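Local coordinates for cell division control protein 4 (Saccharomyces cerevisiae, PDB 3V7D) that recognises phosphorylated targets such as the CDK inhibitor SIC1 through its WD40 propeller and directs their ubiquitination by an SCF ubiquitin ligase, at residues B[226-231]-B[263-268]; B[179-184]-B[203-208]; B[212-217]-B[279-284]; B[196-201]-B[248-253]. The protein carries 1 engineered substitution. One frame throughout, in Å; residues are numbered along the deposited sequence.

Contact 1 (B[226-231]-B[263-268])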
loop_
_atom_site.group_PDB
_atom_site.type_symbol
_atom_site.label_atom_id
_atom_site.label_comp_id
_atom_site.label_asym_id
_atom_site.label_seq_id
_atom_site.Cartn_x
_atom_site.Cartn_y
_atom_site.Cartn_z
ATOM N N ASP B 226 21.671 -26.629 7.032
ATOM C CA ASP B 226 22.948 -26.852 7.707
ATOM C C ASP B 226 23.122 -25.908 8.894
ATOM O O ASP B 226 24.230 -25.753 9.413
ATOM C CB ASP B 226 24.130 -26.727 6.733
ATOM C CG ASP B 226 24.202 -25.370 6.052
ATOM O OD1 ASP B 226 23.608 -24.395 6.556
ATOM O OD2 ASP B 226 24.865 -25.277 5.000
ATOM N N ASN B 227 22.017 -25.273 9.290
ATOM C CA ASN B 227 21.955 -24.347 10.427
ATOM C C ASN B 227 22.629 -22.995 10.189
ATOM O O ASN B 227 22.680 -22.155 11.090
ATOM C CB ASN B 227 22.499 -24.990 11.712
ATOM C CG ASN B 227 21.949 -26.381 11.947
ATOM O OD1 ASN B 227 20.984 -26.794 11.307
ATOM N ND2 ASN B 227 22.561 -27.110 12.871
ATOM N N THR B 228 23.133 -22.779 8.980
ATOM C CA THR B 228 23.882 -21.563 8.686
ATOM C C THR B 228 23.165 -20.654 7.699
ATOM O O THR B 228 22.159 -21.033 7.093
ATOM C CB THR B 228 25.260 -21.879 8.067
ATOM O OG1 THR B 228 25.106 -22.143 6.664
ATOM C CG2 THR B 228 25.907 -23.081 8.748
ATOM N N LEU B 229 23.701 -19.448 7.547
ATOM C CA LEU B 229 23.366 -18.585 6.425
ATOM C C LEU B 229 24.645 -18.192 5.692
ATOM O O LEU B 229 25.667 -17.901 6.318
ATOM C CB LEU B 229 22.632 -17.330 6.887
ATOM C CG LEU B 229 21.226 -17.507 7.455
ATOM C CD1 LEU B 229 21.266 -17.660 8.972
ATOM C CD2 LEU B 229 20.353 -16.335 7.045
ATOM N N HIS B 230 24.590 -18.197 4.364
ATOM C CA HIS B 230 25.717 -17.751 3.559
ATOM C C HIS B 230 25.391 -16.406 2.933
ATOM O O HIS B 230 24.255 -16.165 2.528
ATOM C CB HIS B 230 26.039 -18.773 2.468
ATOM C CG HIS B 230 26.802 -19.966 2.954
ATOM N ND1 HIS B 230 26.516 -20.602 4.144
ATOM C CD2 HIS B 230 27.839 -20.646 2.405
ATOM C CE1 HIS B 230 27.344 -21.618 4.306
ATOM N NE2 HIS B 230 28.155 -21.668 3.265
ATOM N N VAL B 231 26.382 -15.524 2.863
ATOM C CA VAL B 231 26.194 -14.224 2.226
ATOM C C VAL B 231 27.024 -14.136 0.944
ATOM O O VAL B 231 28.202 -14.494 0.928
ATOM C CB VAL B 231 26.534 -13.056 3.183
ATOM C CG1 VAL B 231 26.272 -11.719 2.506
ATOM C CG2 VAL B 231 25.722 -13.165 4.471
ATOM N N VAL B 263 31.017 -13.958 0.510
ATOM C CA VAL B 263 31.301 -12.969 1.543
ATOM C C VAL B 263 31.676 -13.632 2.859
ATOM O O VAL B 263 32.696 -13.299 3.461
ATOM C CB VAL B 263 30.104 -12.023 1.773
ATOM C CG1 VAL B 263 30.451 -10.978 2.819
ATOM C CG2 VAL B 263 29.695 -11.358 0.467
ATOM N N GLY B 264 30.851 -14.575 3.303
ATOM C CA GLY B 264 31.116 -15.279 4.545
ATOM C C GLY B 264 29.940 -16.093 5.047
ATOM O O GLY B 264 28.854 -16.071 4.467
ATOM N N VAL B 265 30.164 -16.816 6.139
ATOM C CA VAL B 265 29.142 -17.668 6.724
ATOM C C VAL B 265 28.651 -17.077 8.037
ATOM O O VAL B 265 29.442 -16.610 8.853
ATOM C CB VAL B 265 29.683 -19.089 6.988
ATOM C CG1 VAL B 265 28.581 -19.989 7.540
ATOM C CG2 VAL B 265 30.266 -19.677 5.714
ATOM N N LEU B 266 27.339 -17.088 8.235
ATOM C CA LEU B 266 26.763 -16.640 9.493
ATOM C C LEU B 266 26.297 -17.838 10.311
ATOM O O LEU B 266 25.232 -18.398 10.048
ATOM C CB LEU B 266 25.600 -15.676 9.242
ATOM C CG LEU B 266 25.978 -14.328 8.624
ATOM C CD1 LEU B 266 24.743 -13.481 8.385
ATOM C CD2 LEU B 266 26.971 -13.595 9.510
ATOM N N ARG B 267 27.105 -18.229 11.292
ATOM C CA ARG B 267 26.767 -19.326 12.192
ATOM C C ARG B 267 26.182 -18.786 13.485
ATOM O O ARG B 267 26.581 -17.724 13.967
ATOM C CB ARG B 267 27.994 -20.183 12.505
ATOM C CG ARG B 267 28.433 -21.089 11.383
ATOM C CD ARG B 267 29.684 -21.867 11.763
ATOM N NE ARG B 267 30.730 -21.709 10.762
ATOM C CZ ARG B 267 30.721 -22.323 9.586
ATOM N NH1 ARG B 267 29.721 -23.133 9.268
ATOM N NH2 ARG B 267 31.710 -22.131 8.728
ATOM N N GLY B 268 25.236 -19.528 14.046
ATOM C CA GLY B 268 24.547 -19.103 15.249
ATOM C C GLY B 268 23.419 -20.044 15.619
ATOM O O GLY B 268 23.222 -20.354 16.794
HETATM O O HOH W 1 24.737 -22.587 12.854
#

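Contact 2 (B[179-184]-B[203-208])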
loop_
_atom_site.group_PDB
_atom_site.type_symbol
_atom_site.label_atom_id
_atom_site.label_comp_id
_atom_site.label_asym_id
_atom_site.label_seq_id
_atom_site.Cartn_x
_atom_site.Cartn_y
_atom_site.Cartn_z
ATOM N N GLY B 179 17.406 -21.365 -4.764
ATOM C CA GLY B 179 18.000 -22.271 -3.799
ATOM C C GLY B 179 17.370 -23.641 -3.949
ATOM O O GLY B 179 16.187 -23.751 -4.270
ATOM N N SER B 180 18.151 -24.691 -3.718
ATOM C CA SER B 180 17.698 -26.044 -4.028
ATOM C C SER B 180 18.141 -27.094 -3.015
ATOM O O SER B 180 18.940 -26.818 -2.120
ATOM C CB SER B 180 18.177 -26.447 -5.425
ATOM O OG SER B 180 17.969 -27.827 -5.665
ATOM N N THR B 181 17.617 -28.305 -3.170
ATOM C CA THR B 181 18.020 -29.424 -2.329
ATOM C C THR B 181 19.364 -29.985 -2.784
ATOM O O THR B 181 19.926 -30.865 -2.133
ATOM C CB THR B 181 16.972 -30.551 -2.328
ATOM O OG1 THR B 181 16.751 -31.007 -3.668
ATOM C CG2 THR B 181 15.664 -30.057 -1.741
ATOM N N ASP B 182 19.880 -29.471 -3.898
ATOM C CA ASP B 182 21.214 -29.850 -4.354
ATOM C C ASP B 182 22.299 -29.037 -3.649
ATOM O O ASP B 182 23.478 -29.131 -3.996
ATOM C CB ASP B 182 21.344 -29.741 -5.880
ATOM C CG ASP B 182 21.130 -28.327 -6.401
ATOM O OD1 ASP B 182 21.287 -27.355 -5.631
ATOM O OD2 ASP B 182 20.811 -28.190 -7.602
ATOM N N ARG B 183 21.872 -28.229 -2.680
ATOM C CA ARG B 183 22.753 -27.420 -1.833
ATOM C C ARG B 183 23.399 -26.237 -2.559
ATOM O O ARG B 183 24.237 -25.533 -1.992
ATOM C CB ARG B 183 23.817 -28.290 -1.155
ATOM C CG ARG B 183 23.248 -29.517 -0.463
ATOM C CD ARG B 183 24.342 -30.486 -0.045
ATOM N NE ARG B 183 23.780 -31.727 0.477
ATOM C CZ ARG B 183 24.504 -32.784 0.832
ATOM N NH1 ARG B 183 25.825 -32.755 0.721
ATOM N NH2 ARG B 183 23.903 -33.872 1.298
ATOM N N THR B 184 22.993 -26.004 -3.802
ATOM C CA THR B 184 23.561 -24.906 -4.576
ATOM C C THR B 184 22.691 -23.651 -4.565
ATOM O O THR B 184 21.478 -23.712 -4.357
ATOM C CB THR B 184 23.806 -25.315 -6.037
ATOM O OG1 THR B 184 22.550 -25.553 -6.686
ATOM C CG2 THR B 184 24.665 -26.573 -6.103
ATOM N N ASN B 203 26.200 -27.047 3.070
ATOM C CA ASN B 203 26.395 -28.475 3.264
ATOM C C ASN B 203 25.073 -29.217 3.355
ATOM O O ASN B 203 25.034 -30.409 3.667
ATOM C CB ASN B 203 27.251 -28.735 4.504
ATOM C CG ASN B 203 28.673 -28.226 4.343
ATOM O OD1 ASN B 203 29.158 -27.435 5.151
ATOM N ND2 ASN B 203 29.345 -28.674 3.288
ATOM N N SER B 204 23.992 -28.499 3.076
ATOM C CA SER B 204 22.654 -29.071 3.110
ATOM C C SER B 204 21.695 -28.239 2.255
ATOM O O SER B 204 22.110 -27.276 1.607
ATOM C CB SER B 204 22.156 -29.165 4.553
ATOM O OG SER B 204 20.953 -29.907 4.630
ATOM N N THR B 205 20.421 -28.621 2.252
ATOM C CA THR B 205 19.405 -27.964 1.427
ATOM C C THR B 205 19.297 -26.466 1.701
ATOM O O THR B 205 19.200 -26.045 2.852
ATOM C CB THR B 205 18.011 -28.597 1.645
ATOM O OG1 THR B 205 17.980 -29.908 1.067
ATOM C CG2 THR B 205 16.920 -27.742 1.009
ATOM N N VAL B 206 19.326 -25.664 0.639
ATOM C CA VAL B 206 19.045 -24.238 0.760
ATOM C C VAL B 206 17.542 -24.070 0.952
ATOM O O VAL B 206 16.764 -24.312 0.034
ATOM C CB VAL B 206 19.496 -23.452 -0.485
ATOM C CG1 VAL B 206 19.261 -21.966 -0.281
ATOM C CG2 VAL B 206 20.969 -23.723 -0.785
ATOM N N ARG B 207 17.139 -23.662 2.151
ATOM C CA ARG B 207 15.725 -23.664 2.525
ATOM C C ARG B 207 15.008 -22.352 2.222
ATOM O O ARG B 207 13.811 -22.342 1.942
ATOM C CB ARG B 207 15.572 -23.996 4.010
ATOM C CG ARG B 207 14.146 -24.286 4.431
ATOM C CD ARG B 207 13.579 -25.451 3.640
ATOM N NE ARG B 207 12.205 -25.760 4.019
ATOM C CZ ARG B 207 11.136 -25.175 3.487
ATOM N NH1 ARG B 207 11.281 -24.243 2.551
ATOM N NH2 ARG B 207 9.921 -25.524 3.889
ATOM N N CYS B 208 15.742 -21.249 2.283
ATOM C CA CYS B 208 15.151 -19.928 2.120
ATOM C C CYS B 208 16.224 -18.960 1.650
ATOM O O CYS B 208 17.413 -19.280 1.711
ATOM C CB CYS B 208 14.569 -19.449 3.453
ATOM S SG CYS B 208 15.799 -19.311 4.799
#

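Contact 3 (B[212-217]-B[279-284])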
loop_
_atom_site.group_PDB
_atom_site.type_symbol
_atom_site.label_atom_id
_atom_site.label_comp_id
_atom_site.label_asym_id
_atom_site.label_seq_id
_atom_site.Cartn_x
_atom_site.Cartn_y
_atom_site.Cartn_z
ATOM N N VAL B 212 19.322 -8.268 -0.493
ATOM C CA VAL B 212 19.309 -6.919 0.059
ATOM C C VAL B 212 20.251 -6.008 -0.712
ATOM O O VAL B 212 21.191 -6.476 -1.351
ATOM C CB VAL B 212 19.697 -6.911 1.543
ATOM C CG1 VAL B 212 18.748 -7.791 2.340
ATOM C CG2 VAL B 212 21.143 -7.371 1.722
ATOM N N GLU B 213 19.987 -4.707 -0.664
ATOM C CA GLU B 213 20.890 -3.735 -1.262
ATOM C C GLU B 213 21.403 -2.781 -0.193
ATOM O O GLU B 213 20.626 -2.092 0.468
ATOM C CB GLU B 213 20.201 -2.951 -2.380
ATOM C CG GLU B 213 21.141 -2.011 -3.125
ATOM C CD GLU B 213 20.462 -1.263 -4.255
ATOM O OE1 GLU B 213 19.230 -1.407 -4.418
ATOM O OE2 GLU B 213 21.163 -0.529 -4.984
ATOM N N TYR B 214 22.717 -2.750 -0.015
ATOM C CA TYR B 214 23.318 -1.871 0.975
ATOM C C TYR B 214 24.445 -1.074 0.330
ATOM O O TYR B 214 25.388 -1.660 -0.200
ATOM C CB TYR B 214 23.832 -2.687 2.165
ATOM C CG TYR B 214 24.459 -1.843 3.250
ATOM C CD1 TYR B 214 23.705 -0.914 3.956
ATOM C CD2 TYR B 214 25.803 -1.977 3.570
ATOM C CE1 TYR B 214 24.273 -0.137 4.943
ATOM C CE2 TYR B 214 26.381 -1.205 4.557
ATOM C CZ TYR B 214 25.612 -0.287 5.241
ATOM O OH TYR B 214 26.186 0.483 6.227
ATOM N N LYS B 215 24.341 0.254 0.369
ATOM C CA LYS B 215 25.322 1.136 -0.265
ATOM C C LYS B 215 25.451 0.843 -1.755
ATOM O O LYS B 215 26.559 0.692 -2.258
ATOM C CB LYS B 215 26.694 1.018 0.411
ATOM C CG LYS B 215 26.682 1.338 1.898
ATOM C CD LYS B 215 26.864 2.830 2.151
ATOM C CE LYS B 215 27.050 3.145 3.633
ATOM N NZ LYS B 215 25.750 3.401 4.309
ATOM N N ASN B 216 24.317 0.758 -2.447
ATOM C CA ASN B 216 24.281 0.478 -3.886
ATOM C C ASN B 216 25.021 -0.797 -4.291
ATOM O O ASN B 216 25.709 -0.821 -5.306
ATOM C CB ASN B 216 24.800 1.672 -4.702
ATOM C CG ASN B 216 23.744 2.750 -4.909
ATOM O OD1 ASN B 216 22.916 2.655 -5.817
ATOM N ND2 ASN B 216 23.774 3.781 -4.071
ATOM N N ILE B 217 24.891 -1.845 -3.485
ATOM C CA ILE B 217 25.433 -3.161 -3.825
ATOM C C ILE B 217 24.459 -4.241 -3.357
ATOM O O ILE B 217 24.078 -4.272 -2.191
ATOM C CB ILE B 217 26.819 -3.417 -3.176
ATOM C CG1 ILE B 217 27.896 -2.557 -3.846
ATOM C CG2 ILE B 217 27.170 -4.914 -3.240
ATOM C CD1 ILE B 217 28.780 -1.826 -2.882
ATOM N N HIS B 279 16.708 -6.093 4.920
ATOM C CA HIS B 279 16.666 -4.817 4.219
ATOM C C HIS B 279 17.923 -4.032 4.571
ATOM O O HIS B 279 18.294 -3.936 5.743
ATOM C CB HIS B 279 15.424 -4.020 4.611
ATOM C CG HIS B 279 15.331 -2.682 3.945
ATOM N ND1 HIS B 279 14.593 -2.471 2.799
ATOM C CD2 HIS B 279 15.887 -1.488 4.262
ATOM C CE1 HIS B 279 14.697 -1.203 2.441
ATOM N NE2 HIS B 279 15.476 -0.586 3.311
ATOM N N GLY B 280 18.579 -3.470 3.560
ATOM C CA GLY B 280 19.848 -2.804 3.770
ATOM C C GLY B 280 20.858 -3.779 4.343
ATOM O O GLY B 280 20.939 -4.920 3.892
ATOM N N ASN B 281 21.611 -3.344 5.350
ATOM C CA ASN B 281 22.638 -4.189 5.958
ATOM C C ASN B 281 22.100 -5.092 7.064
ATOM O O ASN B 281 22.843 -5.884 7.640
ATOM C CB ASN B 281 23.794 -3.340 6.500
ATOM C CG ASN B 281 23.371 -2.437 7.647
ATOM O OD1 ASN B 281 22.348 -1.754 7.572
ATOM N ND2 ASN B 281 24.154 -2.435 8.718
ATOM N N ILE B 282 20.812 -4.967 7.363
ATOM C CA ILE B 282 20.204 -5.761 8.424
ATOM C C ILE B 282 19.401 -6.936 7.878
ATOM O O ILE B 282 18.532 -6.765 7.021
ATOM C CB ILE B 282 19.300 -4.906 9.323
ATOM C CG1 ILE B 282 20.112 -3.789 9.973
ATOM C CG2 ILE B 282 18.657 -5.770 10.396
ATOM C CD1 ILE B 282 21.186 -4.295 10.914
ATOM N N VAL B 283 19.706 -8.129 8.380
ATOM C CA VAL B 283 19.007 -9.341 7.979
ATOM C C VAL B 283 18.598 -10.147 9.206
ATOM O O VAL B 283 19.397 -10.342 10.121
ATOM C CB VAL B 283 19.883 -10.223 7.066
ATOM C CG1 VAL B 283 19.176 -11.525 6.747
ATOM C CG2 VAL B 283 20.235 -9.484 5.784
ATOM N N VAL B 284 17.351 -10.608 9.224
ATOM C CA VAL B 284 16.856 -11.446 10.310
ATOM C C VAL B 284 16.621 -12.879 9.835
ATOM O O VAL B 284 16.005 -13.103 8.790
ATOM C CB VAL B 284 15.547 -10.889 10.890
ATOM C CG1 VAL B 284 15.076 -11.743 12.060
ATOM C CG2 VAL B 284 15.735 -9.442 11.326
#

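Contact 4 (B[196-201]-B[248-253]). Unlike the reference sequence in segment 196-201: Glu200 (reference Lys).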
loop_
_atom_site.group_PDB
_atom_site.type_symbol
_atom_site.label_atom_id
_atom_site.label_comp_id
_atom_site.label_asym_id
_atom_site.label_seq_id
_atom_site.Cartn_x
_atom_site.Cartn_y
_atom_site.Cartn_z
ATOM N N THR B 196 23.748 -18.291 -14.953
ATOM C CA THR B 196 25.019 -17.593 -15.117
ATOM C C THR B 196 26.032 -17.957 -14.033
ATOM O O THR B 196 27.239 -17.940 -14.273
ATOM C CB THR B 196 24.838 -16.060 -15.163
ATOM O OG1 THR B 196 24.117 -15.622 -14.004
ATOM C CG2 THR B 196 24.081 -15.649 -16.415
ATOM N N HIS B 197 25.540 -18.285 -12.842
ATOM C CA HIS B 197 26.416 -18.627 -11.724
ATOM C C HIS B 197 25.851 -19.765 -10.878
ATOM O O HIS B 197 24.654 -19.804 -10.592
ATOM C CB HIS B 197 26.651 -17.405 -10.825
ATOM C CG HIS B 197 27.222 -16.220 -11.543
ATOM N ND1 HIS B 197 26.467 -15.417 -12.373
ATOM C CD2 HIS B 197 28.470 -15.696 -11.549
ATOM C CE1 HIS B 197 27.228 -14.456 -12.864
ATOM N NE2 HIS B 197 28.447 -14.601 -12.377
ATOM N N VAL B 198 26.721 -20.687 -10.478
ATOM C CA VAL B 198 26.358 -21.710 -9.505
ATOM C C VAL B 198 27.269 -21.600 -8.286
ATOM O O VAL B 198 28.465 -21.881 -8.372
ATOM C CB VAL B 198 26.470 -23.126 -10.091
ATOM C CG1 VAL B 198 26.082 -24.161 -9.045
ATOM C CG2 VAL B 198 25.603 -23.263 -11.332
ATOM N N PHE B 199 26.705 -21.183 -7.155
ATOM C CA PHE B 199 27.478 -21.023 -5.926
ATOM C C PHE B 199 27.312 -22.224 -5.001
ATOM O O PHE B 199 26.217 -22.492 -4.501
ATOM C CB PHE B 199 27.067 -19.752 -5.178
ATOM C CG PHE B 199 27.326 -18.481 -5.938
ATOM C CD1 PHE B 199 28.233 -18.449 -6.984
ATOM C CD2 PHE B 199 26.658 -17.313 -5.598
ATOM C CE1 PHE B 199 28.470 -17.278 -7.679
ATOM C CE2 PHE B 199 26.889 -16.140 -6.289
ATOM C CZ PHE B 199 27.798 -16.121 -7.331
ATOM N N GLU B 200 28.404 -22.944 -4.770
ATOM C CA GLU B 200 28.387 -24.053 -3.828
ATOM C C GLU B 200 28.994 -23.594 -2.509
ATOM O O GLU B 200 29.697 -22.584 -2.460
ATOM C CB GLU B 200 29.138 -25.264 -4.393
ATOM C CG GLU B 200 28.554 -25.790 -5.701
ATOM C CD GLU B 200 29.208 -27.077 -6.176
ATOM O OE1 GLU B 200 29.924 -27.717 -5.377
ATOM O OE2 GLU B 200 29.004 -27.450 -7.351
ATOM N N GLY B 201 28.712 -24.326 -1.439
ATOM C CA GLY B 201 29.211 -23.960 -0.128
ATOM C C GLY B 201 28.355 -24.521 0.988
ATOM O O GLY B 201 28.876 -25.040 1.976
ATOM N N ASP B 248 31.259 -18.807 -20.566
ATOM C CA ASP B 248 31.213 -20.254 -20.422
ATOM C C ASP B 248 30.141 -20.603 -19.395
ATOM O O ASP B 248 30.367 -21.420 -18.499
ATOM C CB ASP B 248 32.575 -20.784 -19.963
ATOM C CG ASP B 248 33.381 -19.740 -19.203
ATOM O OD1 ASP B 248 33.298 -18.548 -19.567
ATOM O OD2 ASP B 248 34.097 -20.105 -18.246
ATOM N N TYR B 249 28.980 -19.966 -19.528
ATOM C CA TYR B 249 27.872 -20.136 -18.588
ATOM C C TYR B 249 27.433 -21.594 -18.472
ATOM O O TYR B 249 27.315 -22.292 -19.479
ATOM C CB TYR B 249 26.683 -19.258 -18.995
ATOM C CG TYR B 249 26.922 -17.775 -18.811
ATOM C CD1 TYR B 249 27.539 -17.289 -17.664
ATOM C CD2 TYR B 249 26.537 -16.862 -19.785
ATOM C CE1 TYR B 249 27.762 -15.934 -17.489
ATOM C CE2 TYR B 249 26.758 -15.506 -19.620
ATOM C CZ TYR B 249 27.370 -15.048 -18.471
ATOM O OH TYR B 249 27.592 -13.700 -18.302
ATOM N N PRO B 250 27.180 -22.056 -17.235
ATOM C CA PRO B 250 27.258 -21.244 -16.017
ATOM C C PRO B 250 28.667 -21.169 -15.435
ATOM O O PRO B 250 29.451 -22.111 -15.564
ATOM C CB PRO B 250 26.349 -22.003 -15.052
ATOM C CG PRO B 250 26.527 -23.429 -15.448
ATOM C CD PRO B 250 26.705 -23.423 -16.950
ATOM N N LEU B 251 28.976 -20.043 -14.800
ATOM C CA LEU B 251 30.212 -19.908 -14.043
ATOM C C LEU B 251 30.060 -20.674 -12.740
ATOM O O LEU B 251 29.366 -20.227 -11.826
ATOM C CB LEU B 251 30.505 -18.439 -13.747
ATOM C CG LEU B 251 31.341 -17.648 -14.755
ATOM C CD1 LEU B 251 30.677 -17.607 -16.120
ATOM C CD2 LEU B 251 31.597 -16.240 -14.238
ATOM N N VAL B 252 30.700 -21.833 -12.657
ATOM C CA VAL B 252 30.582 -22.680 -11.478
ATOM C C VAL B 252 31.689 -22.379 -10.467
ATOM O O VAL B 252 32.860 -22.277 -10.831
ATOM C CB VAL B 252 30.616 -24.174 -11.861
ATOM C CG1 VAL B 252 30.346 -25.046 -10.642
ATOM C CG2 VAL B 252 29.604 -24.463 -12.967
ATOM N N PHE B 253 31.307 -22.230 -9.201
ATOM C CA PHE B 253 32.265 -21.978 -8.127
ATOM C C PHE B 253 32.173 -23.056 -7.053
ATOM O O PHE B 253 31.352 -22.967 -6.139
ATOM C CB PHE B 253 32.031 -20.602 -7.506
ATOM C CG PHE B 253 32.286 -19.463 -8.448
ATOM C CD1 PHE B 253 31.300 -19.036 -9.322
ATOM C CD2 PHE B 253 33.512 -18.823 -8.464
ATOM C CE1 PHE B 253 31.531 -17.990 -10.194
ATOM C CE2 PHE B 253 33.750 -17.775 -9.333
ATOM C CZ PHE B 253 32.755 -17.357 -10.198
#

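Contact 1 (B[226-231]-B[263-268])
Leu229 to Val231 run antiparallel to Val263 to Leu266, the segment axes 4.7 Å apart at closest, with Leu229-Leu266 and Val231-Gly264 as hydrogen-bonded pairs and His230-Val265 as the non-hydrogen-bonded pair between them. These are the third and outermost strands of a WD40 propeller blade. As is usual in WD40 proteins, the outer strand belongs in sequence to the repeat of the next blade, the overlap by which blades interlock. The ladder is firm at Leu229, where Leu266 N reaches Leu229 O at 2.7 Å in an almost straight hydrogen bond. At the other end Val263 and Gly264 both face Val231 in a classic beta bulge, and Val263 N donates to Val231 O at 2.9 Å. On the Leu229 face, Leu229 CB and Leu266 CB lie 4.1 Å apart, and Val231 CG2 meets Leu266 CD1 at 4.0 Å; Trp295 of the neighbouring blade touches both leucines. On the other face His230 and Val265 extend alongside each other. Val265 CG2 stands over one face of the imidazole in a CH-pi contact, set off toward the rim, 3.8 Å from His230 CE1. Val265 CG1, anti to the backbone N (chi1 -177°), lies over the centre of the Arg267 guanidinium, whose NH1 also approaches Thr228 CG2 at 3.8 Å. Asp226, bonded through OD2 to His202 as in the Asp-His pair of many WD repeats, forms an Asx turn: its OD1 accepts from Thr228 N at 3.0 Å and, from the same face of the carboxylate, from Thr228 OG1.

Contact 2 (B[179-184]-B[203-208])
Val206 drives its side chain against the strand end and turn of 179-184, and this is the dense part of the contact. Its CG1 sits 3.7 Å from Gly179 CA, where any side-chain carbon on the glycine would collide with it, and its CG2 lies 3.6 Å from Thr184 O. Beside this packing, Val206 N donates to Ser180 O at 3.0 Å. Ser180 OG accepts from Asp182 N in an ST turn and is also bonded to Gly164 O, holding the type I turn from Ser180 to Arg183 in shape. Thr205 lies alongside Thr181: its OG1, beside the backbone N (chi1 -71°), rests 3.4 Å from Thr181 CA, and the two CG2 methyls are 3.8 Å apart. An alanine in place of Thr205 would probably leave a gap beside the Thr181 methyl and deprive the hydrogen-bonding partner of the hydroxyl of its mate. Arg183 CG is also close, 3.3 Å from Ser204 O; the looser part is the outer, solvent-side end of this exposed residue, where one guanidinium face turns to Asn203 O and NE stands 3.7 Å from that oxygen. Bound peptide lies here too: modified side chains of it hydrogen-bond to Thr205 N and Arg207 NH2 and pack on Arg183. Two neighbouring blades thus meet at a WD40 propeller surface that reads a modified peptide, consistent with the recognition of phosphorylated degradation signals.

Contact 3 (B[212-217]-B[279-284])
Tyr214 sends its CG anti to the backbone N (chi1 -179°), and Asn281 holds its CG between backbone N and carbonyl carbon (chi1 65°); these torsions bring the two CG atoms out in broadly the same direction, and the ring and the carboxamide then lie alongside each other. Their planes are stacked, 24° apart. Asn281 CB lies over the ring centre in a close CH-pi contact, 3.5 Å from Tyr214 CD1, while Asn281 OD1 comes within 3.6 Å of Tyr214 CE1. Lys215 CG covers the opposite face, sandwiching the ring between its own neighbour and the other blade. An alanine in place of Tyr214 is likely to open a gap between Asn281 CB and Lys215 CG and leave the amide without its flat partner. The amide is not left to the ring alone, since ND2 makes a weak hydrogen bond to Asp296. Both segments are tight hairpin turns of adjacent WD40 blades, each joining the innermost strand to the next. The turn from His279 to Ile282 is type II', with Gly280 at positive phi. Gly280 CA points its hydrogen at Glu213 O, 3.5 Å away, in a nearly straight C-H...O contact. Val212 CG2 touches Gly280 O at 3.3 Å, and Val212 CG1 meets Val283 CG2 at 4.1 Å nearer the blade interiors. Conventional hydrogen bonds here serve the turns themselves, as His279 N to Ile282 O at 2.9 Å; what joins the blades is ring-amide stacking, methyl packing and a weak C-H...O contact, so the hold rests largely on close fit of the surfaces.

Contact 4 (B[196-201]-B[248-253])
Tyr249 offers one ring face to Thr196, whose CG2, anti to its own carbonyl carbon, stands over the centre of the phenol in a CH-pi contact, 3.8 Å from Tyr249 CE1. The other rings gather along the His197 and Phe199 side of the sheet. Phe253 CD1 comes to the edge of the Phe199 ring, in its plane and 3.7 Å from Phe199 CE1; the two phenyl planes lie at 69° to each other. Phe253 CE1 reaches the imidazole edge at His197 CD2, and Leu251 CD2 approaches His197 NE2 obliquely at 4.0 Å. His197 ND1 shares a hydrogen bond with Thr196 OG1, which helps to set the rotation of the ring. Beyond these, Phe199 meets Trp232 of the next blade and His197 meets Tyr261. The strand 251-253 is an addition to the WD40 plan: it runs parallel to the outer strand 196-199, at 13°, as a fifth strand on the edge of an otherwise antiparallel blade. A cis peptide before Pro250 precedes it. Leu251 N donates to Thr196 O at 2.8 Å, and Val198 N returns the bond to Leu251 O at 3.0 Å. Phe253 N then meets Val198 O at 3.0 Å, and Glu200 N closes the ladder on Phe253 O. On the other face Val198 CG2 packs against Pro250 CB at 4.0 Å. At Glu200, where the reference sequence has lysine, Glu200 CB lies 3.6 Å from Phe253 O.

From the N terminus, contact 2 opens at 179-184 and closes at 203-208, joining two successive blades of the propeller. Before it closes, 196-201 opens contact 4, so the two cross; contact 4 ends only at 248-253, adding an edge strand to the earlier blade. Contact 3 starts at 212-217 and closes last, at 279-284, bridging the later blade to the one after it. Contact 1, from 226-231 to 263-268, lies wholly within that span and completes the later blade; contact 4 crosses both. Contact 2 precedes contacts 1 and 3 in series. Asp226 with Asn203, and Thr184 with Val198, tie neighbouring contacts together.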